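Local coordinates for protein putative transcription regulator (Lactobacillus plantarum WCFS1, PDB 3COL) that probably acts as a TetR-family transcription regulator, binding DNA through an N-terminal helix-turn-helix domain and working as a dimer, at residues I23-P28 and T108-I113; V96-L101 and I163-T167. All blocks are in the same frame, centred on the assembly; numbering follows the deposited sequence. Where two conformers were deposited one is given.

Contact 1. Residues I23-P28 and T108-I113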
ATOM      1  N   ILE A  23     -10.126  12.331  -5.761  1.00 17.72           N
ATOM      2  CA  ILE A  23      -9.439  11.048  -5.592  1.00 18.34           C
ATOM      3  C   ILE A  23      -9.345  10.652  -4.108  1.00 18.76           C
ATOM      4  O   ILE A  23      -9.637   9.514  -3.751  1.00 18.12           O
ATOM      5  CB  ILE A  23      -8.039  11.040  -6.298  1.00 18.27           C
ATOM      6  CG1 ILE A  23      -8.230  11.165  -7.831  1.00 19.37           C
ATOM      7  CG2 ILE A  23      -7.215   9.772  -5.928  1.00 17.03           C
ATOM      8  CD1 ILE A  23      -6.930  11.240  -8.646  1.00 18.60           C
ATOM      9  N   LEU A  24      -8.958  11.593  -3.241  1.00 19.71           N
ATOM     10  CA  LEU A  24      -8.821  11.279  -1.820  1.00 20.55           C
ATOM     11  C   LEU A  24     -10.171  10.940  -1.186  1.00 21.66           C
ATOM     12  O   LEU A  24     -10.248  10.034  -0.362  1.00 21.61           O
ATOM     13  CB  LEU A  24      -8.129  12.412  -1.070  1.00 20.72           C
ATOM     14  CG  LEU A  24      -6.652  12.654  -1.399  1.00 20.88           C
ATOM     15  CD1 LEU A  24      -6.169  13.899  -0.674  1.00 19.67           C
ATOM     16  CD2 LEU A  24      -5.798  11.455  -1.000  1.00 22.03           C
ATOM     17  N   ALA A  25     -11.222  11.657  -1.585  1.00 22.13           N
ATOM     18  CA  ALA A  25     -12.582  11.458  -1.050  1.00 23.69           C
ATOM     19  C   ALA A  25     -13.345  10.277  -1.687  1.00 24.52           C
ATOM     20  O   ALA A  25     -14.029   9.535  -0.986  1.00 23.64           O
ATOM     21  CB  ALA A  25     -13.412  12.748  -1.177  1.00 22.88           C
ATOM     22  N   GLU A  26     -13.255  10.125  -3.011  1.00 25.59           N
ATOM     23  CA  GLU A  26     -14.061   9.096  -3.692  1.00 26.95           C
ATOM     24  C   GLU A  26     -13.278   8.096  -4.541  1.00 26.61           C
ATOM     25  O   GLU A  26     -13.884   7.239  -5.194  1.00 27.09           O
ATOM     26  CB  GLU A  26     -15.162   9.715  -4.543  1.00 27.53           C
ATOM     27  CG  GLU A  26     -15.942  10.839  -3.896  1.00 31.73           C
ATOM     28  CD  GLU A  26     -16.841  11.528  -4.905  1.00 37.74           C
ATOM     29  OE1 GLU A  26     -16.830  12.781  -4.980  1.00 40.50           O
ATOM     30  OE2 GLU A  26     -17.547  10.806  -5.644  1.00 39.14           O
ATOM     31  N   GLY A  27     -11.948   8.181  -4.515  1.00 25.84           N
ATOM     32  CA  GLY A  27     -11.131   7.394  -5.427  1.00 24.87           C
ATOM     33  C   GLY A  27     -11.189   7.910  -6.862  1.00 24.33           C
ATOM     34  O   GLY A  27     -11.978   8.810  -7.188  1.00 24.77           O
ATOM     35  N   PRO A  28     -10.349   7.346  -7.741  1.00 23.44           N
ATOM     36  CA  PRO A  28     -10.267   7.813  -9.117  1.00 23.06           C
ATOM     37  C   PRO A  28     -11.591   7.689  -9.877  1.00 22.30           C
ATOM     38  O   PRO A  28     -11.904   8.530 -10.692  1.00 21.82           O
ATOM     39  CB  PRO A  28      -9.194   6.902  -9.728  1.00 23.44           C
ATOM     40  CG  PRO A  28      -8.439   6.396  -8.601  1.00 22.87           C
ATOM     41  CD  PRO A  28      -9.410   6.241  -7.492  1.00 23.36           C
ATOM     42  N   THR A 108      -0.464   8.370  -1.179  1.00 14.38           N
ATOM     43  CA  THR A 108      -1.841   7.876  -1.129  1.00 14.48           C
ATOM     44  C   THR A 108      -2.518   8.073  -2.486  1.00 14.98           C
ATOM     45  O   THR A 108      -3.180   7.147  -2.996  1.00 15.16           O
ATOM     46  CB  THR A 108      -2.662   8.598  -0.023  1.00 15.11           C
ATOM     47  OG1 THR A 108      -2.087   8.306   1.258  1.00 14.78           O
ATOM     48  CG2 THR A 108      -4.154   8.147  -0.035  1.00 15.13           C
ATOM     49  N   ILE A 109      -2.335   9.260  -3.078  1.00 15.22           N
ATOM     50  CA  ILE A 109      -2.971   9.587  -4.358  1.00 14.78           C
ATOM     51  C   ILE A 109      -2.462   8.648  -5.458  1.00 14.97           C
ATOM     52  O   ILE A 109      -3.270   8.083  -6.201  1.00 14.49           O
ATOM     53  CB  ILE A 109      -2.712  11.062  -4.749  1.00 15.52           C
ATOM     54  CG1 ILE A 109      -3.539  12.023  -3.864  1.00 16.84           C
ATOM     55  CG2 ILE A 109      -2.995  11.320  -6.265  1.00 14.28           C
ATOM     56  CD1 ILE A 109      -2.943  13.420  -3.801  1.00 15.43           C
ATOM     57  N   ILE A 110      -1.129   8.525  -5.554  1.00 15.47           N
ATOM     58  CA  ILE A 110      -0.438   7.640  -6.512  1.00 15.92           C
ATOM     59  C   ILE A 110      -0.959   6.209  -6.371  1.00 17.37           C
ATOM     60  O   ILE A 110      -1.335   5.578  -7.351  1.00 17.36           O
ATOM     61  CB  ILE A 110       1.099   7.659  -6.308  1.00 15.92           C
ATOM     62  CG1 ILE A 110       1.699   9.027  -6.712  1.00 15.96           C
ATOM     63  CG2 ILE A 110       1.833   6.489  -7.098  1.00 14.78           C
ATOM     64  CD1 ILE A 110       3.109   9.254  -6.206  1.00 16.48           C
ATOM     65  N   GLN A 111      -0.966   5.709  -5.134  1.00 18.42           N
ATOM     66  CA  GLN A 111      -1.366   4.348  -4.858  1.00 18.97           C
ATOM     67  C   GLN A 111      -2.789   4.106  -5.330  1.00 18.61           C
ATOM     68  O   GLN A 111      -3.092   3.066  -5.957  1.00 18.63           O
ATOM     69  CB  GLN A 111      -1.219   4.070  -3.360  1.00 19.99           C
ATOM     70  CG  GLN A 111      -1.922   2.791  -2.911  1.00 23.78           C
ATOM     71  CD  GLN A 111      -1.290   2.229  -1.664  1.00 29.97           C
ATOM     72  OE1 GLN A 111      -1.560   2.695  -0.545  1.00 32.44           O
ATOM     73  NE2 GLN A 111      -0.431   1.222  -1.840  1.00 30.30           N
ATOM     74  N   GLN A 112      -3.675   5.056  -5.042  0.50 18.41           N
ATOM     75  CA  GLN A 112      -5.074   4.949  -5.467  0.50 18.40           C
ATOM     76  C   GLN A 112      -5.229   4.903  -6.981  0.50 18.09           C
ATOM     77  O   GLN A 112      -6.002   4.095  -7.500  0.50 17.85           O
ATOM     78  CB  GLN A 112      -5.907   6.114  -4.922  0.50 19.19           C
ATOM     79  CG  GLN A 112      -6.616   5.826  -3.613  0.50 19.82           C
ATOM     80  CD  GLN A 112      -7.235   7.067  -3.011  0.50 20.24           C
ATOM     81  OE1 GLN A 112      -6.549   8.067  -2.780  0.50 23.34           O
ATOM     82  NE2 GLN A 112      -8.529   7.006  -2.728  0.50 18.69           N
ATOM     83  N   ILE A 113      -4.523   5.789  -7.680  1.00 17.82           N
ATOM     84  CA  ILE A 113      -4.569   5.820  -9.151  1.00 17.99           C
ATOM     85  C   ILE A 113      -4.014   4.499  -9.707  1.00 19.44           C
ATOM     86  O   ILE A 113      -4.634   3.882 -10.564  1.00 18.79           O
ATOM     87  CB  ILE A 113      -3.817   7.030  -9.744  1.00 15.94           C
ATOM     88  CG1 ILE A 113      -4.479   8.330  -9.270  1.00 16.18           C
ATOM     89  CG2 ILE A 113      -3.832   6.948 -11.278  1.00 15.61           C
ATOM     90  CD1 ILE A 113      -3.778   9.596  -9.711  1.00 14.79           C
TER
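Leu24, Gly27 and Pro28 run past Ile109, Gln112 and Ile113 in the same order along the chain, with the Pro28 and Ile113 CA atoms 6.0 Å apart and the other two pairs slightly wider. Gln112 has the most surface buried here. In the conformer given, one of two deposited, its chain runs extended beyond CG, sliding past Ile23 in the opposite sense, and brings NE2 to 2.9 Å from Ile23 O. That carbonyl already takes the Gly27 N-H of the last helical turn. Gly27, with positive phi, then carries the chain out of the helix, and Pro28 CG settles 3.5 Å from Gln112 O.

The two branches of Ile23 divide the work. Its chi1 of -65° sets Ile23 CG2 anti to the backbone N, from where it meets Gln112 OE1 at 3.6 Å. On the other branch, the Ile23 and Ile113 side chains cross at about a right angle, their CD1 atoms 3.7 Å apart. Leu24 reaches over mainly with CD2, 3.7 Å from Ile109 CG1 and 3.8 Å from Thr108 CG2, and Leu24 CG follows against the same Ile109 CG1.

The packing fixes the end of helix 11-26 to helix 106-117, and so probably joins the DNA-binding domain to the regulatory core, as in TetR relatives. Helix 54-67 backs the interface, placing Val61 and Glu65 against Ile109 and Ile58 against Ile113, and on helix 152-171 Thr168 touches Thr108.

Contact 2. Residues V96-L101 and I163-T167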
ATOM      1  N   VAL A  96      12.786   9.807  -1.116  1.00 12.08           N
ATOM      2  CA  VAL A  96      11.355   9.351  -1.060  1.00 10.39           C
ATOM      3  C   VAL A  96      10.770   9.668   0.320  1.00 10.46           C
ATOM      4  O   VAL A  96       9.668  10.182   0.441  1.00 10.56           O
ATOM      5  CB  VAL A  96      11.209   7.835  -1.404  1.00 10.62           C
ATOM      6  CG1 VAL A  96       9.708   7.354  -1.290  1.00  9.08           C
ATOM      7  CG2 VAL A  96      11.758   7.508  -2.772  1.00  9.38           C
ATOM      8  N   TYR A  97      11.540   9.373   1.358  1.00 10.50           N
ATOM      9  CA  TYR A  97      11.183   9.653   2.750  1.00 11.50           C
ATOM     10  C   TYR A  97      10.904  11.127   3.003  1.00 12.07           C
ATOM     11  O   TYR A  97       9.818  11.473   3.491  1.00 10.64           O
ATOM     12  CB  TYR A  97      12.295   9.127   3.672  1.00 12.20           C
ATOM     13  CG  TYR A  97      12.115   9.352   5.146  1.00 12.22           C
ATOM     14  CD1 TYR A  97      11.476   8.403   5.947  1.00 11.71           C
ATOM     15  CD2 TYR A  97      12.625  10.519   5.757  1.00 12.86           C
ATOM     16  CE1 TYR A  97      11.321   8.625   7.351  1.00 14.39           C
ATOM     17  CE2 TYR A  97      12.493  10.747   7.147  1.00 13.68           C
ATOM     18  CZ  TYR A  97      11.837   9.794   7.933  1.00 15.39           C
ATOM     19  OH  TYR A  97      11.683  10.029   9.297  1.00 17.10           O
ATOM     20  N   ASP A  98      11.858  11.995   2.653  1.00 12.97           N
ATOM     21  CA  ASP A  98      11.660  13.451   2.830  1.00 14.38           C
ATOM     22  C   ASP A  98      10.469  13.923   2.014  1.00 15.26           C
ATOM     23  O   ASP A  98       9.627  14.691   2.525  1.00 15.75           O
ATOM     24  CB  ASP A  98      12.886  14.249   2.377  1.00 14.02           C
ATOM     25  CG  ASP A  98      14.109  14.043   3.276  1.00 16.69           C
ATOM     26  OD1 ASP A  98      13.965  13.624   4.447  1.00 14.78           O
ATOM     27  OD2 ASP A  98      15.222  14.354   2.797  1.00 18.29           O
ATOM     28  N   TYR A  99      10.431  13.497   0.746  1.00 16.02           N
ATOM     29  CA  TYR A  99       9.331  13.843  -0.166  1.00 17.27           C
ATOM     30  C   TYR A  99       7.967  13.503   0.419  1.00 16.45           C
ATOM     31  O   TYR A  99       7.064  14.330   0.426  1.00 15.97           O
ATOM     32  CB  TYR A  99       9.454  13.185  -1.550  1.00 18.39           C
ATOM     33  CG  TYR A  99       8.196  13.463  -2.338  1.00 22.68           C
ATOM     34  CD1 TYR A  99       7.949  14.748  -2.851  1.00 25.21           C
ATOM     35  CD2 TYR A  99       7.208  12.493  -2.489  1.00 23.15           C
ATOM     36  CE1 TYR A  99       6.792  15.023  -3.524  1.00 25.26           C
ATOM     37  CE2 TYR A  99       6.035  12.771  -3.161  1.00 21.23           C
ATOM     38  CZ  TYR A  99       5.838  14.032  -3.674  1.00 24.98           C
ATOM     39  OH  TYR A  99       4.671  14.334  -4.346  1.00 24.09           O
ATOM     40  N   SER A 100       7.824  12.268   0.896  1.00 16.28           N
ATOM     41  CA  SER A 100       6.566  11.818   1.436  1.00 15.38           C
ATOM     42  C   SER A 100       6.118  12.603   2.678  1.00 14.94           C
ATOM     43  O   SER A 100       4.953  12.960   2.791  1.00 15.54           O
ATOM     44  CB  SER A 100       6.606  10.303   1.706  1.00 15.05           C
ATOM     45  OG  SER A 100       5.325   9.828   2.148  1.00 14.15           O
ATOM     46  N   LEU A 101       7.009  12.845   3.634  1.00 14.61           N
ATOM     47  CA  LEU A 101       6.612  13.570   4.839  1.00 14.25           C
ATOM     48  C   LEU A 101       6.214  15.002   4.554  1.00 13.86           C
ATOM     49  O   LEU A 101       5.404  15.583   5.290  1.00 13.76           O
ATOM     50  CB  LEU A 101       7.738  13.561   5.882  1.00 14.76           C
ATOM     51  CG  LEU A 101       8.144  12.202   6.434  1.00 14.34           C
ATOM     52  CD1 LEU A 101       9.350  12.309   7.348  1.00 14.35           C
ATOM     53  CD2 LEU A 101       6.981  11.657   7.225  1.00 16.36           C
ATOM     54  N   ILE A 163       7.433   3.763   3.936  1.00  2.29           N
ATOM     55  CA  ILE A 163       7.354   5.208   3.995  1.00  2.34           C
ATOM     56  C   ILE A 163       5.909   5.688   3.980  1.00  2.37           C
ATOM     57  O   ILE A 163       5.551   6.620   4.693  1.00  2.39           O
ATOM     58  CB  ILE A 163       8.212   5.855   2.877  1.00  2.19           C
ATOM     59  CG1 ILE A 163       9.706   5.622   3.193  1.00  3.28           C
ATOM     60  CG2 ILE A 163       7.855   7.329   2.700  1.00  2.00           C
ATOM     61  CD1 ILE A 163      10.676   5.935   2.004  1.00  3.12           C
ATOM     62  N   HIS A 164       5.065   5.052   3.173  1.00  2.76           N
ATOM     63  CA  HIS A 164       3.690   5.481   3.128  1.00  3.38           C
ATOM     64  C   HIS A 164       2.988   5.289   4.486  1.00  3.29           C
ATOM     65  O   HIS A 164       2.348   6.202   4.956  1.00  3.42           O
ATOM     66  CB  HIS A 164       2.931   4.778   2.000  1.00  2.85           C
ATOM     67  CG  HIS A 164       1.566   5.327   1.783  1.00  5.14           C
ATOM     68  ND1 HIS A 164       0.536   4.575   1.277  1.00 10.38           N
ATOM     69  CD2 HIS A 164       1.054   6.557   2.011  1.00  5.27           C
ATOM     70  CE1 HIS A 164      -0.558   5.316   1.213  1.00  7.80           C
ATOM     71  NE2 HIS A 164      -0.269   6.518   1.654  1.00  4.17           N
ATOM     72  N   THR A 165       3.123   4.106   5.091  1.00  3.58           N
ATOM     73  CA  THR A 165       2.539   3.793   6.402  1.00  4.93           C
ATOM     74  C   THR A 165       3.022   4.779   7.473  1.00  4.45           C
ATOM     75  O   THR A 165       2.233   5.301   8.259  1.00  5.41           O
ATOM     76  CB  THR A 165       2.840   2.343   6.832  1.00  4.48           C
ATOM     77  OG1 THR A 165       2.370   1.422   5.829  1.00  6.37           O
ATOM     78  CG2 THR A 165       2.140   1.994   8.143  1.00  6.40           C
ATOM     79  N   HIS A 166       4.316   5.034   7.484  1.00  4.08           N
ATOM     80  CA  HIS A 166       4.929   5.960   8.434  1.00  4.19           C
ATOM     81  C   HIS A 166       4.314   7.362   8.249  1.00  4.08           C
ATOM     82  O   HIS A 166       3.979   8.029   9.213  1.00  4.05           O
ATOM     83  CB  HIS A 166       6.459   5.938   8.207  1.00  2.87           C
ATOM     84  CG  HIS A 166       7.241   6.841   9.122  1.00  5.30           C
ATOM     85  ND1 HIS A 166       7.116   6.810  10.498  1.00  5.00           N
ATOM     86  CD2 HIS A 166       8.194   7.765   8.855  1.00  2.00           C
ATOM     87  CE1 HIS A 166       7.946   7.690  11.036  1.00  4.22           C
ATOM     88  NE2 HIS A 166       8.608   8.285  10.061  1.00  4.65           N
ATOM     89  N   THR A 167       4.135   7.780   6.991  1.00  4.15           N
ATOM     90  CA  THR A 167       3.548   9.092   6.679  1.00  4.43           C
ATOM     91  C   THR A 167       2.100   9.231   7.157  1.00  4.91           C
ATOM     92  O   THR A 167       1.758  10.210   7.788  1.00  4.58           O
ATOM     93  CB  THR A 167       3.600   9.360   5.176  1.00  4.70           C
ATOM     94  OG1 THR A 167       4.982   9.280   4.760  1.00  4.73           O
ATOM     95  CG2 THR A 167       3.012  10.765   4.852  1.00  3.27           C
TER
HETATM   96  O   HOH W   1      10.214  10.577  11.153  1.00 27.94           O
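Ile163 fits against Val96, Tyr97 and Ser100 where helices 85-102 and 152-171 pack in the all-helical core of what is probably the TetR-type regulatory domain; their short segments cross at -33°, axes 9.6 Å apart. The two branches of Ile163 serve different partners. Ile163 CD1 rests at the backbone, 3.6 Å from Tyr97 N, and also touches Val96 CG1; Ile163 CG2 presses on Ser100 CB at 3.4 Å, tighter than usual for two carbons.

With CG anti to the backbone N (chi1 179°), the Tyr97 ring is carried out beside His166, its CE1 and OH side towards the imidazole. The two rings lie side by side without stacking, their planes tilted by 18°, and Tyr97 CE1 is 3.6 Å from His166 CD2. A water in the plane of the imidazole, 3.0 Å from His166 NE2, also lies near Tyr97 OH, while Tyr175 OH holds His166 ND1. Phe182 meets the Tyr97 ring edge-to-face.

Ser100 OG approaches Thr167 OG1 to 2.7 Å, a likely hydrogen bond, though the serine proton could be given elsewhere. A valine in place of Thr167 would probably leave Ser100 OG without this partner and Ile163 O with one donor fewer. As it stands, Thr167 OG1 and N come to that carbonyl from the two sides of its plane, the hydroxyl OG1 2.7 Å from Ile163 O.

In the fold
The centres of the two contacts are about 16 Å apart, and their segments alternate along the chain: 23-28, 96-101, 108-113, then 163-167. Helices 85-102 and 106-117 are consecutive, and each contributes to one of the contacts. The direct junction is Thr108 OG1 to His164 NE2, a probable hydrogen bond of 2.6 Å, and Leu107 of helix 106-117 packs on Ser100 and Ile163. Contact 1 ties the end of the first helix to the core; contact 2 lies within that core. Both touch the second subunit, consistent with a path linking DNA-binding domain, regulatory core and dimer partner, as in TetR relatives.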